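Aspergillopepsin-2 heavy chain (Aspergillus niger var. macrosporus, PDB 1Y43) forms the heavy chain of an acid endopeptidase of the peptidase G1 family, an enzyme that hydrolyses internal peptide bonds of proteins. Local coordinates at residues E4-A9 with S117-A122; Y42-D47 with H90-N95; V67-K72 with G98-T103. All blocks are in the same frame, centred on the assembly; numbering follows the deposited sequence.

Contact 1: residues E4-A9 with S117-A122; sequences EYCASA and SLVAFA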
ATOM      1  N   GLU B   4       8.394 -13.720  14.070  1.00 13.62           N
ATOM      2  CA  GLU B   4       7.581 -12.530  13.844  1.00  9.98           C
ATOM      3  C   GLU B   4       6.973 -12.554  12.452  1.00  8.70           C
ATOM      4  O   GLU B   4       7.653 -12.861  11.476  1.00  9.23           O
ATOM      5  CB  GLU B   4       8.408 -11.257  14.013  1.00 10.00           C
ATOM      6  CG  GLU B   4       7.571 -10.002  13.912  1.00  8.36           C
ATOM      7  CD  GLU B   4       8.306  -8.749  14.333  1.00  9.30           C
ATOM      8  OE1 GLU B   4       9.479  -8.818  14.780  1.00  8.21           O
ATOM      9  OE2 GLU B   4       7.691  -7.675  14.217  1.00  9.78           O
ATOM     10  N   TYR B   5       5.696 -12.215  12.374  1.00  6.68           N
ATOM     11  CA  TYR B   5       4.967 -12.198  11.117  1.00  6.19           C
ATOM     12  C   TYR B   5       4.493 -10.787  10.846  1.00  5.00           C
ATOM     13  O   TYR B   5       3.984 -10.141  11.754  1.00  5.65           O
ATOM     14  CB  TYR B   5       3.735 -13.083  11.239  1.00  6.43           C
ATOM     15  CG  TYR B   5       4.056 -14.499  11.575  1.00  8.24           C
ATOM     16  CD1 TYR B   5       4.267 -14.889  12.893  1.00  7.80           C
ATOM     17  CD2 TYR B   5       4.167 -15.451  10.573  1.00  8.21           C
ATOM     18  CE1 TYR B   5       4.584 -16.201  13.204  1.00 10.49           C
ATOM     19  CE2 TYR B   5       4.483 -16.768  10.866  1.00 10.13           C
ATOM     20  CZ  TYR B   5       4.691 -17.136  12.181  1.00 10.60           C
ATOM     21  OH  TYR B   5       5.024 -18.446  12.455  1.00 15.82           O
ATOM     22  N   CYS B   6       4.613 -10.330   9.605  1.00  4.75           N
ATOM     23  CA  CYS B   6       4.164  -8.977   9.258  1.00  4.97           C
ATOM     24  C   CYS B   6       3.480  -8.948   7.900  1.00  5.10           C
ATOM     25  O   CYS B   6       3.547  -9.903   7.121  1.00  4.93           O
ATOM     26  CB  CYS B   6       5.355  -8.008   9.167  1.00  6.02           C
ATOM     27  SG  CYS B   6       6.420  -7.829  10.634  1.00  6.56           S
ATOM     28  N   ALA B   7       2.877  -7.799   7.609  1.00  5.13           N
ATOM     29  CA  ALA B   7       2.229  -7.529   6.332  1.00  4.80           C
ATOM     30  C   ALA B   7       2.150  -6.003   6.254  1.00  5.13           C
ATOM     31  O   ALA B   7       2.355  -5.326   7.255  1.00  5.12           O
ATOM     32  CB  ALA B   7       0.835  -8.148   6.294  1.00  4.85           C
ATOM     33  N   SER B   8       1.942  -5.462   5.065  1.00  5.32           N
ATOM     34  CA  SER B   8       1.821  -4.019   4.917  1.00  6.03           C
ATOM     35  C   SER B   8       0.657  -3.718   3.962  1.00  6.56           C
ATOM     36  O   SER B   8       0.299  -4.553   3.120  1.00  8.20           O
ATOM     37  CB  SER B   8       3.122  -3.430   4.359  1.00  7.08           C
ATOM     38  OG  SER B   8       3.312  -3.831   3.009  1.00 11.16           O
ATOM     39  N   ALA B   9       0.073  -2.539   4.099  1.00  4.48           N
ATOM     40  CA  ALA B   9      -1.003  -2.112   3.214  1.00  3.66           C
ATOM     41  C   ALA B   9      -0.603  -0.705   2.802  1.00  3.42           C
ATOM     42  O   ALA B   9      -0.251   0.123   3.653  1.00  3.73           O
ATOM     43  CB  ALA B   9      -2.335  -2.079   3.949  1.00  4.95           C
ATOM     44  N   SER B 117      15.153 -12.782   2.795  1.00 19.35           N
ATOM     45  CA  SER B 117      14.039 -12.956   1.869  1.00 19.79           C
ATOM     46  C   SER B 117      12.845 -12.075   2.272  1.00 18.70           C
ATOM     47  O   SER B 117      13.013 -10.902   2.648  1.00 19.72           O
ATOM     48  CB  SER B 117      13.644 -14.437   1.822  1.00 21.06           C
ATOM     49  OG  SER B 117      13.446 -14.926   3.140  1.00 26.42           O
ATOM     50  N   LEU B 118      11.638 -12.611   2.126  1.00 15.46           N
ATOM     51  CA  LEU B 118      10.444 -11.863   2.497  1.00 13.00           C
ATOM     52  C   LEU B 118      10.140 -12.175   3.951  1.00 11.42           C
ATOM     53  O   LEU B 118      10.463 -13.262   4.448  1.00 11.78           O
ATOM     54  CB  LEU B 118       9.249 -12.269   1.620  1.00 12.91           C
ATOM     55  CG  LEU B 118       9.425 -12.166   0.100  1.00 12.73           C
ATOM     56  CD1 LEU B 118       8.144 -12.585  -0.581  1.00 13.55           C
ATOM     57  CD2 LEU B 118       9.814 -10.751  -0.311  1.00 13.01           C
ATOM     58  N   VAL B 119       9.551 -11.208   4.638  1.00  8.54           N
ATOM     59  CA  VAL B 119       9.183 -11.385   6.033  1.00  8.36           C
ATOM     60  C   VAL B 119       8.082 -12.460   6.131  1.00  7.48           C
ATOM     61  O   VAL B 119       7.303 -12.653   5.193  1.00  6.56           O
ATOM     62  CB  VAL B 119       8.699 -10.028   6.651  1.00  7.67           C
ATOM     63  CG1 VAL B 119       7.366  -9.595   6.074  1.00  6.74           C
ATOM     64  CG2 VAL B 119       8.662 -10.099   8.165  1.00  7.70           C
ATOM     65  N   ALA B 120       8.082 -13.227   7.217  1.00  7.75           N
ATOM     66  CA  ALA B 120       7.053 -14.250   7.408  1.00  7.86           C
ATOM     67  C   ALA B 120       5.749 -13.473   7.329  1.00  7.89           C
ATOM     68  O   ALA B 120       5.603 -12.425   7.977  1.00  8.29           O
ATOM     69  CB  ALA B 120       7.209 -14.916   8.766  1.00  8.47           C
ATOM     70  N   PHE B 121       4.830 -13.972   6.512  1.00  7.63           N
ATOM     71  CA  PHE B 121       3.560 -13.308   6.246  1.00  6.66           C
ATOM     72  C   PHE B 121       2.472 -13.498   7.307  1.00  6.25           C
ATOM     73  O   PHE B 121       2.033 -14.610   7.575  1.00  7.20           O
ATOM     74  CB  PHE B 121       3.079 -13.773   4.877  1.00  6.63           C
ATOM     75  CG  PHE B 121       2.114 -12.846   4.221  1.00  6.64           C
ATOM     76  CD1 PHE B 121       2.333 -11.467   4.199  1.00  6.86           C
ATOM     77  CD2 PHE B 121       0.998 -13.359   3.582  1.00  7.76           C
ATOM     78  CE1 PHE B 121       1.438 -10.611   3.533  1.00  8.81           C
ATOM     79  CE2 PHE B 121       0.098 -12.525   2.919  1.00  7.73           C
ATOM     80  CZ  PHE B 121       0.316 -11.149   2.891  1.00  7.85           C
ATOM     81  N   ALA B 122       2.027 -12.387   7.891  1.00  5.69           N
ATOM     82  CA  ALA B 122       1.006 -12.409   8.933  1.00  5.21           C
ATOM     83  C   ALA B 122      -0.419 -12.685   8.433  1.00  5.45           C
ATOM     84  O   ALA B 122      -0.775 -12.341   7.305  1.00  5.22           O
ATOM     85  CB  ALA B 122       1.024 -11.089   9.697  1.00  4.76           C
TER
HETATM   86  O   HOH W   1      10.218 -13.114   9.710  1.00 26.27           O
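Cys6 is gripped by both of its backbone polar atoms: its N donates to Ala120 O (2.8 Å, 161° at the hydrogen), and its O accepts from Ala122 N at 3.0 Å. This bracketing of Phe121 is the pattern of a parallel beta bridge. The touching parts run 79° apart, consistent with so brief a bridge. Ala122 N approaches Cys6 O from above the carbonyl plane.

Tyr5 carries much of the side-chain contact. Tyr5 CB lies 3.6 Å from Ala122 CA, the methyl group scarcely farther. Because CG stands anti to the carbonyl carbon (chi1 -59°), the ring starts beside the backbone N. CD2 meets Ala120 CB at 3.6 Å and lies 3.8 Å from Phe121 O, the ring oblique to both; CE2 meets the same methyl at 3.9 Å. A sulfate ion, probably from crystallisation liquor, lies about 4 Å from the side chain. Ala7 CB touches Phe121 CE1 at 3.7 Å, and a water donates to Glu4 O and accepts from Ala120 N.

The bridge lies in the mixed sheet of the beta-sandwich, where strand 4-13 also pairs with 104-114 and with 22-32, reinforced by the Cys6-Cys30 disulfide; Phe121 reaches Ile151 of strand 147-153, in another sheet.

Contact 2: residues Y42-D47 with H90-N95; sequences YEWYPD and HTFSGN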
ATOM      1  N   TYR B  42       6.656   6.112   4.576  1.00  4.67           N
ATOM      2  CA  TYR B  42       6.573   6.631   3.208  1.00  5.04           C
ATOM      3  C   TYR B  42       7.836   6.186   2.485  1.00  6.15           C
ATOM      4  O   TYR B  42       8.850   5.882   3.122  1.00  5.77           O
ATOM      5  CB  TYR B  42       6.479   8.162   3.158  1.00  6.15           C
ATOM      6  CG  TYR B  42       7.669   8.882   3.753  1.00  5.89           C
ATOM      7  CD1 TYR B  42       8.822   9.122   2.997  1.00  6.84           C
ATOM      8  CD2 TYR B  42       7.645   9.304   5.084  1.00  7.25           C
ATOM      9  CE1 TYR B  42       9.918   9.764   3.557  1.00  8.28           C
ATOM     10  CE2 TYR B  42       8.728   9.948   5.660  1.00  8.65           C
ATOM     11  CZ  TYR B  42       9.862  10.174   4.890  1.00  8.18           C
ATOM     12  OH  TYR B  42      10.937  10.810   5.465  1.00 12.39           O
ATOM     13  N   GLU B  43       7.782   6.160   1.161  1.00  5.69           N
ATOM     14  CA  GLU B  43       8.936   5.765   0.380  1.00  5.65           C
ATOM     15  C   GLU B  43       8.825   6.192  -1.063  1.00  5.64           C
ATOM     16  O   GLU B  43       7.751   6.124  -1.662  1.00  5.85           O
ATOM     17  CB  GLU B  43       9.115   4.238   0.416  1.00  7.33           C
ATOM     18  CG  GLU B  43      10.248   3.735  -0.497  1.00  8.15           C
ATOM     19  CD  GLU B  43      10.657   2.288  -0.233  1.00  9.15           C
ATOM     20  OE1 GLU B  43       9.871   1.513   0.357  1.00  9.86           O
ATOM     21  OE2 GLU B  43      11.804   1.948  -0.598  1.00 12.47           O
ATOM     22  N   TRP B  44       9.918   6.711  -1.589  1.00  5.15           N
ATOM     23  CA  TRP B  44       9.982   7.051  -2.993  1.00  5.31           C
ATOM     24  C   TRP B  44      11.111   6.144  -3.502  1.00  6.27           C
ATOM     25  O   TRP B  44      12.291   6.518  -3.488  1.00  5.91           O
ATOM     26  CB  TRP B  44      10.305   8.533  -3.241  1.00  5.23           C
ATOM     27  CG  TRP B  44      10.175   8.928  -4.708  1.00  6.41           C
ATOM     28  CD1 TRP B  44      10.788   8.329  -5.795  1.00  7.86           C
ATOM     29  CD2 TRP B  44       9.363   9.969  -5.248  1.00  5.19           C
ATOM     30  NE1 TRP B  44      10.396   8.933  -6.952  1.00  7.89           N
ATOM     31  CE2 TRP B  44       9.517   9.945  -6.649  1.00  7.74           C
ATOM     32  CE3 TRP B  44       8.503  10.924  -4.678  1.00  5.98           C
ATOM     33  CZ2 TRP B  44       8.847  10.840  -7.500  1.00  7.44           C
ATOM     34  CZ3 TRP B  44       7.838  11.809  -5.521  1.00  6.61           C
ATOM     35  CH2 TRP B  44       8.012  11.759  -6.912  1.00  6.60           C
ATOM     36  N   TYR B  45      10.750   4.909  -3.834  1.00  7.13           N
ATOM     37  CA  TYR B  45      11.699   3.925  -4.340  1.00  8.81           C
ATOM     38  C   TYR B  45      12.403   4.533  -5.556  1.00  8.65           C
ATOM     39  O   TYR B  45      11.748   5.152  -6.387  1.00  8.96           O
ATOM     40  CB  TYR B  45      10.921   2.660  -4.715  1.00 10.35           C
ATOM     41  CG  TYR B  45      11.740   1.577  -5.361  1.00 14.32           C
ATOM     42  CD1 TYR B  45      11.962   1.573  -6.742  1.00 17.06           C
ATOM     43  CD2 TYR B  45      12.294   0.552  -4.598  1.00 16.64           C
ATOM     44  CE1 TYR B  45      12.718   0.565  -7.353  1.00 18.75           C
ATOM     45  CE2 TYR B  45      13.050  -0.467  -5.196  1.00 18.07           C
ATOM     46  CZ  TYR B  45      13.262  -0.450  -6.573  1.00 19.24           C
ATOM     47  OH  TYR B  45      14.030  -1.436  -7.170  1.00 21.82           O
ATOM     48  N   PRO B  46      13.707   4.252  -5.758  1.00  9.54           N
ATOM     49  CA  PRO B  46      14.643   3.420  -4.994  1.00  9.44           C
ATOM     50  C   PRO B  46      15.251   3.909  -3.689  1.00  9.45           C
ATOM     51  O   PRO B  46      16.158   3.257  -3.168  1.00 12.05           O
ATOM     52  CB  PRO B  46      15.713   3.085  -6.028  1.00  9.15           C
ATOM     53  CG  PRO B  46      15.832   4.349  -6.757  1.00 10.32           C
ATOM     54  CD  PRO B  46      14.374   4.777  -6.963  1.00 10.22           C
ATOM     55  N   ASP B  47      14.806   5.043  -3.164  1.00  9.18           N
ATOM     56  CA  ASP B  47      15.312   5.500  -1.873  1.00  9.42           C
ATOM     57  C   ASP B  47      14.671   4.569  -0.822  1.00  9.25           C
ATOM     58  O   ASP B  47      13.735   3.821  -1.124  1.00  8.82           O
ATOM     59  CB  ASP B  47      14.876   6.949  -1.621  1.00 10.69           C
ATOM     60  CG  ASP B  47      15.655   7.635  -0.497  1.00 14.19           C
ATOM     61  OD1 ASP B  47      16.500   7.009   0.182  1.00 14.97           O
ATOM     62  OD2 ASP B  47      15.414   8.842  -0.289  1.00 16.85           O
ATOM     63  N   HIS B  90       4.634  13.972   4.077  1.00  6.47           N
ATOM     64  CA  HIS B  90       6.037  14.147   3.727  1.00  5.49           C
ATOM     65  C   HIS B  90       6.040  14.687   2.303  1.00  5.48           C
ATOM     66  O   HIS B  90       5.431  14.089   1.413  1.00  4.78           O
ATOM     67  CB  HIS B  90       6.831  12.842   3.751  1.00  6.45           C
ATOM     68  CG  HIS B  90       8.263  13.035   3.372  1.00  7.04           C
ATOM     69  ND1 HIS B  90       9.218  13.457   4.268  1.00  8.47           N
ATOM     70  CD2 HIS B  90       8.895  12.954   2.166  1.00  8.04           C
ATOM     71  CE1 HIS B  90      10.365  13.637   3.643  1.00  8.26           C
ATOM     72  NE2 HIS B  90      10.188  13.338   2.368  1.00  9.64           N
ATOM     73  N   THR B  91       6.675  15.838   2.104  1.00  4.94           N
ATOM     74  CA  THR B  91       6.757  16.444   0.791  1.00  6.15           C
ATOM     75  C   THR B  91       8.123  16.165   0.161  1.00  7.24           C
ATOM     76  O   THR B  91       9.163  16.315   0.816  1.00  8.43           O
ATOM     77  CB  THR B  91       6.526  17.970   0.892  1.00  6.95           C
ATOM     78  OG1 THR B  91       5.212  18.217   1.408  1.00  6.97           O
ATOM     79  CG2 THR B  91       6.659  18.646  -0.459  1.00  7.85           C
ATOM     80  N   PHE B  92       8.105  15.687  -1.076  1.00  7.46           N
ATOM     81  CA  PHE B  92       9.316  15.404  -1.828  1.00 10.04           C
ATOM     82  C   PHE B  92       9.391  16.545  -2.840  1.00 12.87           C
ATOM     83  O   PHE B  92       8.755  16.480  -3.886  1.00 11.24           O
ATOM     84  CB  PHE B  92       9.186  14.070  -2.588  1.00 10.07           C
ATOM     85  CG  PHE B  92       8.925  12.862  -1.714  1.00  9.11           C
ATOM     86  CD1 PHE B  92       9.982  12.108  -1.226  1.00  9.39           C
ATOM     87  CD2 PHE B  92       7.622  12.402  -1.507  1.00  8.83           C
ATOM     88  CE1 PHE B  92       9.750  10.923  -0.553  1.00 10.03           C
ATOM     89  CE2 PHE B  92       7.378  11.213  -0.833  1.00  8.98           C
ATOM     90  CZ  PHE B  92       8.442  10.468  -0.361  1.00  9.81           C
ATOM     91  N   SER B  93      10.150  17.594  -2.528  1.00 17.73           N
ATOM     92  CA  SER B  93      10.260  18.772  -3.403  1.00 22.52           C
ATOM     93  C   SER B  93      11.064  18.528  -4.666  1.00 25.65           C
ATOM     94  O   SER B  93      11.035  19.322  -5.608  1.00 27.05           O
ATOM     95  CB  SER B  93      10.885  19.927  -2.635  1.00 23.75           C
ATOM     96  OG  SER B  93      10.353  19.978  -1.324  1.00 28.05           O
ATOM     97  N   GLY B  94      11.776  17.414  -4.673  1.00 28.53           N
ATOM     98  CA  GLY B  94      12.606  17.044  -5.795  1.00 31.35           C
ATOM     99  C   GLY B  94      13.739  16.293  -5.126  1.00 33.85           C
ATOM    100  O   GLY B  94      13.575  15.827  -3.987  1.00 33.72           O
ATOM    101  N   ASN B  95      14.890  16.210  -5.788  1.00 35.13           N
ATOM    102  CA  ASN B  95      16.052  15.510  -5.241  1.00 36.37           C
ATOM    103  C   ASN B  95      15.752  14.021  -5.031  1.00 35.13           C
ATOM    104  O   ASN B  95      16.393  13.351  -4.213  1.00 36.34           O
ATOM    105  CB  ASN B  95      16.507  16.157  -3.912  1.00 39.45           C
ATOM    106  CG  ASN B  95      16.955  17.613  -4.082  1.00 43.04           C
ATOM    107  OD1 ASN B  95      17.860  17.917  -4.856  1.00 46.26           O
ATOM    108  ND2 ASN B  95      16.328  18.512  -3.345  1.00 45.00           N
TER
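An aromatic cluster of Tyr42, Trp44, His90 and Phe92 joins the ends of strands 35-45 and 86-92, which belong to different sheets. The strand axes run roughly parallel but stay 9.2 Å apart, so side chains make the contact and the backbones do not pair.

Tyr42 and His90 form an offset stack. Their planes are only 10° from parallel and their centroids 4.0 Å apart, with His90 CG over the centre of the phenol ring and Tyr42 CE1 over the centre of the imidazole. His90 CB adds a CH-pi contact, lying 3.9 Å from the centroid of the Tyr42 ring and close to its normal. Tyr42 CG, set between the backbone N and the carbonyl carbon (chi1 61°), the crowded position, lies 4.0 Å from that same His90 CB.

Phe92 is wedged between two partners. Over one face comes Trp44, whose six-membered ring directs its edge at the phenyl, with the planes at 69°; CE3 lies 3.6 Å from Phe92 CG, offset toward the rim. Trp44 CB also touches Phe92 CE1, at 3.6 Å. The opposite face receives His90 CD2, 3.4 Å above the plane and over the ring centre. Tyr42 CD1 reaches Phe92 CZ at 3.6 Å, with the two rings oblique to each other.

At the polar end of the indole, Trp44 NE1 is hydrogen-bonded to Gly98 O, which probably helps to fix the rotation of the indole. Leu23 of strand 22-32 touches both Trp44 and Phe92.

The cohesion is therefore largely dispersive and quadrupolar, built from stacked, edge-to-face and CH-pi contacts. Were His90 protonated under acidic conditions, its imidazolium would lie against the pi systems of Tyr42 and Phe92, which would probably strengthen the cluster.

Contact 3: residues V67-K72 with G98-T103; sequences VEATSK and GDLCET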
ATOM      1  N   VAL B  67      -1.172   9.452  -1.989  1.00  4.28           N
ATOM      2  CA  VAL B  67       0.087   9.866  -2.619  1.00  4.07           C
ATOM      3  C   VAL B  67      -0.337  10.771  -3.780  1.00  5.33           C
ATOM      4  O   VAL B  67      -1.368  10.548  -4.422  1.00  4.99           O
ATOM      5  CB  VAL B  67       0.990   8.715  -3.161  1.00  4.82           C
ATOM      6  CG1 VAL B  67       1.601   7.925  -2.009  1.00  4.89           C
ATOM      7  CG2 VAL B  67       0.249   7.821  -4.134  1.00  4.45           C
ATOM      8  N   GLU B  68       0.431  11.828  -4.003  1.00  6.18           N
ATOM      9  CA  GLU B  68       0.158  12.786  -5.066  1.00  7.61           C
ATOM     10  C   GLU B  68       1.483  13.135  -5.735  1.00  6.77           C
ATOM     11  O   GLU B  68       2.495  13.334  -5.057  1.00  7.27           O
ATOM     12  CB  GLU B  68      -0.457  14.058  -4.479  1.00 11.67           C
ATOM     13  CG  GLU B  68      -1.859  13.892  -3.887  1.00 20.41           C
ATOM     14  CD  GLU B  68      -2.392  15.182  -3.240  1.00 25.11           C
ATOM     15  OE1 GLU B  68      -1.742  16.251  -3.396  1.00 28.27           O
ATOM     16  OE2 GLU B  68      -3.459  15.137  -2.568  1.00 28.46           O
ATOM     17  N   ALA B  69       1.472  13.215  -7.060  1.00  6.03           N
ATOM     18  CA  ALA B  69       2.669  13.562  -7.822  1.00  5.47           C
ATOM     19  C   ALA B  69       2.443  14.923  -8.455  1.00  5.90           C
ATOM     20  O   ALA B  69       1.468  15.105  -9.180  1.00  7.44           O
ATOM     21  CB  ALA B  69       2.919  12.530  -8.914  1.00  5.52           C
ATOM     22  N   THR B  70       3.310  15.879  -8.157  1.00  5.25           N
ATOM     23  CA  THR B  70       3.196  17.211  -8.745  1.00  6.54           C
ATOM     24  C   THR B  70       4.020  17.302 -10.044  1.00  6.92           C
ATOM     25  O   THR B  70       3.886  18.249 -10.831  1.00  9.32           O
ATOM     26  CB  THR B  70       3.592  18.316  -7.730  1.00  7.30           C
ATOM     27  OG1 THR B  70       4.862  18.009  -7.152  1.00  7.06           O
ATOM     28  CG2 THR B  70       2.545  18.412  -6.620  1.00  7.51           C
ATOM     29  N   SER B  71       4.884  16.322 -10.243  1.00  7.32           N
ATOM     30  CA  SER B  71       5.698  16.199 -11.440  1.00  7.58           C
ATOM     31  C   SER B  71       6.239  14.771 -11.373  1.00  7.94           C
ATOM     32  O   SER B  71       5.948  14.036 -10.417  1.00  7.86           O
ATOM     33  CB  SER B  71       6.844  17.223 -11.463  1.00  7.31           C
ATOM     34  OG  SER B  71       7.962  16.799 -10.713  1.00  8.07           O
ATOM     35  N   LYS B  72       7.004  14.356 -12.373  1.00  8.55           N
ATOM     36  CA  LYS B  72       7.561  13.005 -12.358  1.00  9.36           C
ATOM     37  C   LYS B  72       8.644  12.815 -11.294  1.00  8.01           C
ATOM     38  O   LYS B  72       9.034  11.684 -11.004  1.00  7.49           O
ATOM     39  CB  LYS B  72       8.090  12.618 -13.741  1.00 12.45           C
ATOM     40  CG  LYS B  72       6.982  12.373 -14.754  1.00 16.93           C
ATOM     41  CD  LYS B  72       7.575  12.045 -16.101  1.00 22.22           C
ATOM     42  CE  LYS B  72       6.511  11.847 -17.175  1.00 25.43           C
ATOM     43  NZ  LYS B  72       7.119  12.060 -18.536  1.00 30.44           N
ATOM     44  N   GLY B  98      14.447   8.634  -8.466  1.00 19.78           N
ATOM     45  CA  GLY B  98      13.815   8.010  -9.613  1.00 16.58           C
ATOM     46  C   GLY B  98      12.615   8.761 -10.153  1.00 14.06           C
ATOM     47  O   GLY B  98      11.844   9.363  -9.397  1.00 15.37           O
ATOM     48  N   ASP B  99      12.458   8.730 -11.469  1.00 10.86           N
ATOM     49  CA  ASP B  99      11.348   9.408 -12.128  1.00 10.43           C
ATOM     50  C   ASP B  99      10.161   8.496 -12.297  1.00  9.04           C
ATOM     51  O   ASP B  99      10.302   7.355 -12.711  1.00  8.09           O
ATOM     52  CB  ASP B  99      11.749   9.909 -13.521  1.00 12.17           C
ATOM     53  CG  ASP B  99      12.705  11.075 -13.473  1.00 14.79           C
ATOM     54  OD1 ASP B  99      12.814  11.734 -12.415  1.00 17.50           O
ATOM     55  OD2 ASP B  99      13.367  11.330 -14.499  1.00 18.02           O
ATOM     56  N   LEU B 100       8.978   9.022 -11.993  1.00  8.19           N
ATOM     57  CA  LEU B 100       7.749   8.269 -12.151  1.00  6.83           C
ATOM     58  C   LEU B 100       7.372   8.224 -13.630  1.00  7.04           C
ATOM     59  O   LEU B 100       7.785   9.085 -14.402  1.00  8.23           O
ATOM     60  CB  LEU B 100       6.613   8.980 -11.424  1.00  7.60           C
ATOM     61  CG  LEU B 100       6.712   9.075  -9.912  1.00  7.62           C
ATOM     62  CD1 LEU B 100       5.565   9.945  -9.396  1.00  7.93           C
ATOM     63  CD2 LEU B 100       6.658   7.670  -9.326  1.00  7.06           C
ATOM     64  N   CYS B 101       6.635   7.192 -14.031  1.00  6.67           N
ATOM     65  CA  CYS B 101       6.119   7.100 -15.401  1.00  7.22           C
ATOM     66  C   CYS B 101       4.651   7.531 -15.339  1.00  6.28           C
ATOM     67  O   CYS B 101       4.074   7.936 -16.342  1.00  6.40           O
ATOM     68  CB  CYS B 101       6.110   5.665 -15.922  1.00  7.11           C
ATOM     69  SG  CYS B 101       7.649   4.738 -15.811  1.00  8.51           S
ATOM     70  N   GLU B 102       4.048   7.367 -14.158  1.00  5.69           N
ATOM     71  CA  GLU B 102       2.641   7.673 -13.904  1.00  6.03           C
ATOM     72  C   GLU B 102       1.714   6.735 -14.682  1.00  5.91           C
ATOM     73  O   GLU B 102       0.619   7.116 -15.105  1.00  6.30           O
ATOM     74  CB  GLU B 102       2.339   9.157 -14.160  1.00  5.94           C
ATOM     75  CG  GLU B 102       3.121  10.066 -13.230  1.00  7.35           C
ATOM     76  CD  GLU B 102       2.806  11.543 -13.390  1.00  8.69           C
ATOM     77  OE1 GLU B 102       2.133  11.938 -14.365  1.00 10.87           O
ATOM     78  OE2 GLU B 102       3.239  12.307 -12.509  1.00 10.66           O
ATOM     79  N   THR B 103       2.149   5.479 -14.816  1.00  5.22           N
ATOM     80  CA  THR B 103       1.386   4.473 -15.542  1.00  4.98           C
ATOM     81  C   THR B 103       0.673   3.451 -14.666  1.00  5.03           C
ATOM     82  O   THR B 103      -0.136   2.681 -15.166  1.00  5.42           O
ATOM     83  CB  THR B 103       2.254   3.745 -16.602  1.00  5.63           C
ATOM     84  OG1 THR B 103       3.393   3.163 -15.966  1.00  7.21           O
ATOM     85  CG2 THR B 103       2.722   4.733 -17.679  1.00  6.36           C
TER
HETATM   86  O   HOH W   2       2.523  14.892 -12.275  1.00 21.23           O
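Lys72 and Leu100 meet in a loop-to-loop contact at the end of an antiparallel sheet in the beta-sandwich of the peptidase G1 family. The chain turns a corner at Thr70, after strand 62-69, and packs against the irregular loop leading to strand 104-114. Leu100 N donates to Lys72 O at 2.8 Å; the bond is nearly straight (174°), and the donor lies in the carbonyl plane on a lone pair. Asp99 CA adds a CA-H...O contact to the same oxygen at 3.4 Å. In return, the Lys72 side chain passes Leu100 O: CG, placed anti to the carbonyl carbon by chi1 of -71°, and CD each lie 3.4 Å from it, and the chain then continues extended.

Ala69 CB fits between two residues of the loop, touching Leu100 CD1 at 3.7 Å and Glu102 OE2 at 3.6 Å.

Farther out, Asp14 holds the loop backbone, OD2 accepting from the N atoms of Cys101 and Glu102 and OD1 from Thr103 N, while the Cys101-Cys18 disulfide and a bond from Thr20 OG1 to Asp99 O tie it to the same part of the chain. In the turn, Ser71 OG is hydrogen-bonded to Ser74 OG. On strand 62-69, Val67 and Glu68 pair in an antiparallel ladder with a strand of a neighbouring chain, so the sheet runs on across the interface.

A water donates to Glu102 OE2 at 2.7 Å and, over a longer 3.3 Å, to Ala69 O.

In the fold
From the N terminus, residues 4-9 come first and find their partner, 117-122, only after 107 intervening residues; the long loop closed by contact 1 contains the other two contacts. Contact 2 opens at 42-47 and contact 3 at 67-72, before 90-95 completes contact 2 and 98-103 completes contact 3, so these two cross along the chain. They also touch, through the indole of Trp44, their centres about 10 Å apart. Contact 1 lies on the opposite side of the chain's centre from contact 3. It works within the mixed sheet, whereas contacts 2 and 3 tie the 62-69, 74-81, 86-92 sheet to strand 35-45 and to the loop before 104-114.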